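Local atomic coordinates of Alpha/beta hydrolase fold protein (Ochrobactrum, PDB entry 4G9E), a protein that acts as an N-acyl homoserine lactonase, an alpha/beta-hydrolase-fold enzyme that opens the lactone ring of N-acyl homoserine lactones. Residues T85-M88 and Q89-I93; R217-F221 and V222-F226. All blocks are in the same frame, centred on the assembly; numbering follows the deposited sequence. Where two conformers were deposited one is given.

Interaction 1. Residues T85-M88 and Q89-I93; sequences TEVM and QQLGI
Q89, Q90 and L91 each give a backbone N-H to the carbonyl four residues back, on T85, E86 and V87, the regular bonds of the last turn of helix 77-91. The pattern then changes. G92 has positive phi (73°) and turns the chain out of the helix, with its N bonded to Q89 O, while I93 N reaches back across five residues to M88 O at 3.0 Å and nearly straight. Together these two bonds make a Schellman motif.

Among the polar side chains, E86 and Q90 run side by side, one turn apart, with carboxylate and amide planes inclined 62° to each other. Their ends do not bond directly; a water bridges them, donating to E86 OE2 at 2.6 Å and accepting from Q90 NE2 at 2.8 Å. Both ends also have partners on the strand 4-10 side: E86 OE1 bonds S11 OG, and Q90 NE2 bonds E9 O.

The apolar groups gather elsewhere on the helix. L91 lies alongside V87, its CD1 3.9 Å from V87 CG1 and its CG pressed to 3.2 Å from V87 O; L91 CD1 also touches M88 SD at 4.2 Å. The M88 chain, CG beside its own backbone N (chi1 -61°), bends again at chi2 and chi3, which carries CE across to I93 CG2 at 3.7 Å. M88, L91 and I93 all touch I55 of strand 52-57. Trimming L91 to an alanine would probably open a gap beside V87 CG1 and M88 SD and take away contact with I55.

The turn is thus two-faced: a hydrated polar pair held by backbone and hydroxyl partners, and an apolar group packed on the sheet, with the Schellman bonds bringing I93 round to join it.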
loop_
_atom_site.group_PDB
_atom_site.type_symbol
_atom_site.label_atom_id
_atom_site.label_comp_id
_atom_site.label_asym_id
_atom_site.label_seq_id
_atom_site.Cartn_x
_atom_site.Cartn_y
_atom_site.Cartn_z
ATOM N N THR A 85 -3.099 10.489 6.339
ATOM C CA THR A 85 -3.477 11.851 6.006
ATOM C C THR A 85 -2.897 12.819 7.046
ATOM O O THR A 85 -2.412 13.894 6.699
ATOM C CB THR A 85 -5.009 11.997 5.874
ATOM O OG1 THR A 85 -5.491 11.119 4.849
ATOM C CG2 THR A 85 -5.365 13.421 5.492
ATOM N N GLU A 86 -2.931 12.423 8.317
ATOM C CA GLU A 86 -2.339 13.215 9.394
ATOM C C GLU A 86 -0.817 13.330 9.232
ATOM O O GLU A 86 -0.230 14.392 9.452
ATOM C CB GLU A 86 -2.708 12.624 10.765
ATOM C CG GLU A 86 -2.101 13.378 11.941
ATOM C CD GLU A 86 -2.526 12.836 13.294
ATOM O OE1 GLU A 86 -3.323 11.882 13.343
ATOM O OE2 GLU A 86 -2.059 13.378 14.319
ATOM N N VAL A 87 -0.176 12.232 8.852
ATOM C CA VAL A 87 1.256 12.259 8.572
ATOM C C VAL A 87 1.565 13.279 7.475
ATOM O O VAL A 87 2.459 14.116 7.621
ATOM C CB VAL A 87 1.775 10.855 8.184
ATOM C CG1 VAL A 87 3.141 10.940 7.494
ATOM C CG2 VAL A 87 1.827 9.958 9.418
ATOM N N MET A 88 0.817 13.225 6.379
ATOM C CA MET A 88 1.070 14.149 5.274
ATOM C C MET A 88 0.806 15.605 5.679
ATOM O O MET A 88 1.502 16.511 5.225
ATOM C CB MET A 88 0.275 13.748 4.029
ATOM C CG MET A 88 0.626 12.360 3.489
ATOM S SD MET A 88 2.386 12.090 3.155
ATOM C CE MET A 88 2.560 13.048 1.658
ATOM N N GLN A 89 -0.212 15.814 6.545
ATOM C CA GLN A 89 -0.480 17.141 7.110
ATOM C C GLN A 89 0.753 17.622 7.884
ATOM O O GLN A 89 1.180 18.784 7.710
ATOM C CB GLN A 89 -1.711 17.068 8.023
ATOM C CG GLN A 89 -2.213 18.407 8.541
ATOM C CD GLN A 89 -2.808 19.210 7.393
ATOM O OE1 GLN A 89 -2.474 20.384 7.191
ATOM N NE2 GLN A 89 -3.729 18.569 6.637
ATOM N N GLN A 90 1.288 16.801 8.757
ATOM C CA GLN A 90 2.459 17.189 9.543
ATOM C C GLN A 90 3.675 17.445 8.654
ATOM O O GLN A 90 4.469 18.351 8.909
ATOM C CB GLN A 90 2.787 16.139 10.610
ATOM C CG GLN A 90 1.785 16.097 11.761
ATOM C CD GLN A 90 2.324 15.376 12.984
ATOM O OE1 GLN A 90 3.522 15.143 13.100
ATOM N NE2 GLN A 90 1.435 15.016 13.901
ATOM N N LEU A 91 3.813 16.648 7.602
ATOM C CA LEU A 91 4.915 16.815 6.669
ATOM C C LEU A 91 4.700 18.009 5.744
ATOM O O LEU A 91 5.618 18.423 5.033
ATOM C CB LEU A 91 5.112 15.553 5.827
ATOM C CG LEU A 91 5.519 14.274 6.552
ATOM C CD1 LEU A 91 5.692 13.147 5.536
ATOM C CD2 LEU A 91 6.796 14.487 7.341
ATOM N N GLY A 92 3.484 18.548 5.741
ATOM C CA GLY A 92 3.162 19.718 4.942
ATOM C C GLY A 92 3.060 19.470 3.446
ATOM O O GLY A 92 3.359 20.365 2.652
ATOM N N ILE A 93 2.628 18.270 3.063
ATOM C CA ILE A 93 2.564 17.872 1.658
ATOM C C ILE A 93 1.156 17.417 1.302
ATOM O O ILE A 93 0.707 16.372 1.766
ATOM C CB ILE A 93 3.551 16.735 1.374
ATOM C CG1 ILE A 93 4.976 17.202 1.663
ATOM C CG2 ILE A 93 3.419 16.245 -0.067
ATOM C CD1 ILE A 93 5.993 16.096 1.603
HETATM O O HOH W 1 -1.192 15.874 14.270
#

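Interaction 2. Residues R217-F221 and V222-F226; sequences RDEPF and VELDF. With C4L (N-butanoyl-L-homoserine), chain C.
E219 OE2 takes two backbone N-H groups from the turn just after it. F221 N meets E219 OE2 nearly along its C-O axis at 2.9 Å, whereas V222 N reaches the same E219 OE2 from above the carboxylate plane, 54° out of it, at 3.0 Å. The V222 side chain crosses the carboxylate, V222 CG2 lying 3.6 Å from E219 OE2. A bend at chi2 (-66°) folds the E219 carboxylate back to these N-H groups, and the two bonds limit its rotation.

The other oxygen, OE1, is hydrogen-bonded to H248 ND1. With S102 on a GxSxG elbow, E219 and H248 have the geometry of a Ser-His-Glu triad, and the loop after strand 211-216 is a usual place for the acid in alpha/beta hydrolases; E219 is therefore probably the acid member, held in place by the backbone of its own turn.

F221 forms part of the pocket that holds N-butanoyl-L-homoserine. The hydroxyl end of the ligand, O3 and C1, lies over one face of the ring, O3 displaced toward the rim and 3.7 Å from F221 CE1, with C1 at a similar height above F221 CD1. H248 meets F221 edge-to-face, and S163 and T164 of helix 154-165 also touch its side chain.

Farther out, L224 folds back from the first turn of helix 224-227 over the start of the loop: its CD1 rests 3.6 Å from R217 O, and its CD2 is 4.2 Å from E219 CG. R217 NE forms a salt bridge to D244 OD1, while E223, at the N-cap position, turns its OE1 to a salt bridge with K139 NZ.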
loop_
_atom_site.group_PDB
_atom_site.type_symbol
_atom_site.label_atom_id
_atom_site.label_comp_id
_atom_site.label_asym_id
_atom_site.label_seq_id
_atom_site.Cartn_x
_atom_site.Cartn_y
_atom_site.Cartn_z
ATOM N N ARG A 217 2.084 -11.215 -12.422
ATOM C CA ARG A 217 1.275 -12.233 -13.084
ATOM C C ARG A 217 1.001 -13.423 -12.173
ATOM O O ARG A 217 -0.055 -14.051 -12.257
ATOM C CB ARG A 217 1.967 -12.708 -14.369
ATOM C CG ARG A 217 1.231 -13.826 -15.094
ATOM C CD ARG A 217 1.741 -14.006 -16.526
ATOM N NE ARG A 217 1.398 -12.854 -17.359
ATOM C CZ ARG A 217 0.182 -12.623 -17.847
ATOM N NH1 ARG A 217 -0.812 -13.467 -17.596
ATOM N NH2 ARG A 217 -0.044 -11.544 -18.582
ATOM N N ASP A 218 1.961 -13.736 -11.309
ATOM C CA ASP A 218 1.862 -14.906 -10.448
ATOM C C ASP A 218 1.335 -14.533 -9.062
ATOM O O ASP A 218 1.607 -15.212 -8.076
ATOM C CB ASP A 218 3.217 -15.600 -10.369
ATOM C CG ASP A 218 3.727 -15.988 -11.735
ATOM O OD1 ASP A 218 2.907 -16.443 -12.562
ATOM O OD2 ASP A 218 4.929 -15.806 -11.999
ATOM N N GLU A 219 0.567 -13.450 -9.000
ATOM C CA GLU A 219 -0.116 -13.035 -7.775
ATOM C C GLU A 219 -0.745 -14.220 -7.052
ATOM O O GLU A 219 -1.622 -14.879 -7.606
ATOM C CB GLU A 219 -1.221 -12.038 -8.125
ATOM C CG GLU A 219 -0.978 -10.638 -7.627
ATOM C CD GLU A 219 -0.991 -10.535 -6.109
ATOM O OE1 GLU A 219 -0.579 -9.474 -5.597
ATOM O OE2 GLU A 219 -1.410 -11.495 -5.427
ATOM N N PRO A 220 -0.314 -14.491 -5.807
ATOM C CA PRO A 220 -0.904 -15.593 -5.033
ATOM C C PRO A 220 -2.137 -15.186 -4.229
ATOM O O PRO A 220 -2.840 -16.070 -3.734
ATOM C CB PRO A 220 0.225 -15.975 -4.076
ATOM C CG PRO A 220 0.963 -14.697 -3.857
ATOM C CD PRO A 220 0.895 -13.945 -5.161
ATOM N N PHE A 221 -2.384 -13.885 -4.090
ATOM C CA PHE A 221 -3.481 -13.396 -3.254
ATOM C C PHE A 221 -4.616 -12.781 -4.056
ATOM O O PHE A 221 -5.774 -12.864 -3.658
ATOM C CB PHE A 221 -2.981 -12.345 -2.258
ATOM C CG PHE A 221 -2.016 -12.874 -1.246
ATOM C CD1 PHE A 221 -2.449 -13.690 -0.216
ATOM C CD2 PHE A 221 -0.682 -12.537 -1.304
ATOM C CE1 PHE A 221 -1.556 -14.177 0.724
ATOM C CE2 PHE A 221 0.212 -13.023 -0.370
ATOM C CZ PHE A 221 -0.222 -13.842 0.644
ATOM N N VAL A 222 -4.282 -12.139 -5.168
ATOM C CA VAL A 222 -5.255 -11.345 -5.907
ATOM C C VAL A 222 -5.704 -12.027 -7.189
ATOM O O VAL A 222 -4.885 -12.537 -7.946
ATOM C CB VAL A 222 -4.682 -9.964 -6.253
ATOM C CG1 VAL A 222 -5.704 -9.133 -7.007
ATOM C CG2 VAL A 222 -4.248 -9.250 -4.982
ATOM N N GLU A 223 -7.012 -12.037 -7.423
ATOM C CA GLU A 223 -7.562 -12.559 -8.670
ATOM C C GLU A 223 -7.414 -11.533 -9.786
ATOM O O GLU A 223 -8.170 -10.563 -9.842
ATOM C CB GLU A 223 -9.034 -12.918 -8.494
ATOM C CG GLU A 223 -9.264 -14.054 -7.532
ATOM C CD GLU A 223 -8.975 -15.421 -8.128
ATOM O OE1 GLU A 223 -8.269 -15.527 -9.159
ATOM O OE2 GLU A 223 -9.467 -16.402 -7.545
ATOM N N LEU A 224 -6.448 -11.740 -10.672
ATOM C CA LEU A 224 -6.190 -10.768 -11.727
ATOM C C LEU A 224 -7.361 -10.643 -12.699
ATOM O O LEU A 224 -7.582 -9.572 -13.267
ATOM C CB LEU A 224 -4.897 -11.104 -12.472
ATOM C CG LEU A 224 -3.651 -11.093 -11.590
ATOM C CD1 LEU A 224 -2.420 -11.386 -12.425
ATOM C CD2 LEU A 224 -3.510 -9.758 -10.874
ATOM N N ASP A 225 -8.102 -11.728 -12.902
ATOM C CA ASP A 225 -9.297 -11.699 -13.743
ATOM C C ASP A 225 -10.326 -10.734 -13.172
ATOM O O ASP A 225 -10.979 -9.990 -13.904
ATOM C CB ASP A 225 -9.935 -13.089 -13.844
ATOM C CG ASP A 225 -9.122 -14.049 -14.679
ATOM O OD1 ASP A 225 -8.169 -13.599 -15.342
ATOM O OD2 ASP A 225 -9.452 -15.255 -14.683
ATOM N N PHE A 226 -10.486 -10.769 -11.853
ATOM C CA PHE A 226 -11.428 -9.888 -11.184
ATOM C C PHE A 226 -10.969 -8.441 -11.329
ATOM O O PHE A 226 -11.748 -7.558 -11.688
ATOM C CB PHE A 226 -11.540 -10.256 -9.706
ATOM C CG PHE A 226 -12.503 -9.397 -8.946
ATOM C CD1 PHE A 226 -12.081 -8.228 -8.345
ATOM C CD2 PHE A 226 -13.831 -9.764 -8.829
ATOM C CE1 PHE A 226 -12.962 -7.437 -7.645
ATOM C CE2 PHE A 226 -14.718 -8.975 -8.125
ATOM C CZ PHE A 226 -14.282 -7.807 -7.539
HETATM O O1 C4L C . -0.218 -8.017 1.639
HETATM C C4 C4L C . -1.256 -7.534 2.151
HETATM O O2 C4L C . -1.331 -6.360 2.578
HETATM C C3 C4L C . -2.482 -8.405 2.291
HETATM C C2 C4L C . -2.493 -9.530 1.247
HETATM C C1 C4L C . -3.411 -10.675 1.643
HETATM O O3 C4L C . -2.837 -11.412 2.735
HETATM N N1 C4L C . -3.728 -7.644 2.145
HETATM C C5 C4L C . -4.506 -7.335 3.186
HETATM O O4 C4L C . -4.259 -7.671 4.337
HETATM C C6 C4L C . -5.759 -6.544 2.886
HETATM C C7 C4L C . -6.946 -7.194 3.589
HETATM C C8 C4L C . -7.248 -8.589 3.058
#

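Followed from the N terminus, the chain reaches interaction 1 first, at the end of helix 77-91, and interaction 2 much later, in the loop between strand 211-216 and helix 224-227. Each is local, made by neighbouring residues round a turn, so neither closes a long loop; they stand in series and do not cross. Their centres are 33 Å apart, on opposite sides of the chain's centre, and they do not touch. Interaction 1 lays a helix end against strands 4-10, 24-30 and 52-57. Interaction 2, past strands 97-101 and 120-124, joins the end of strand 211-216 to the ligand pocket and H248.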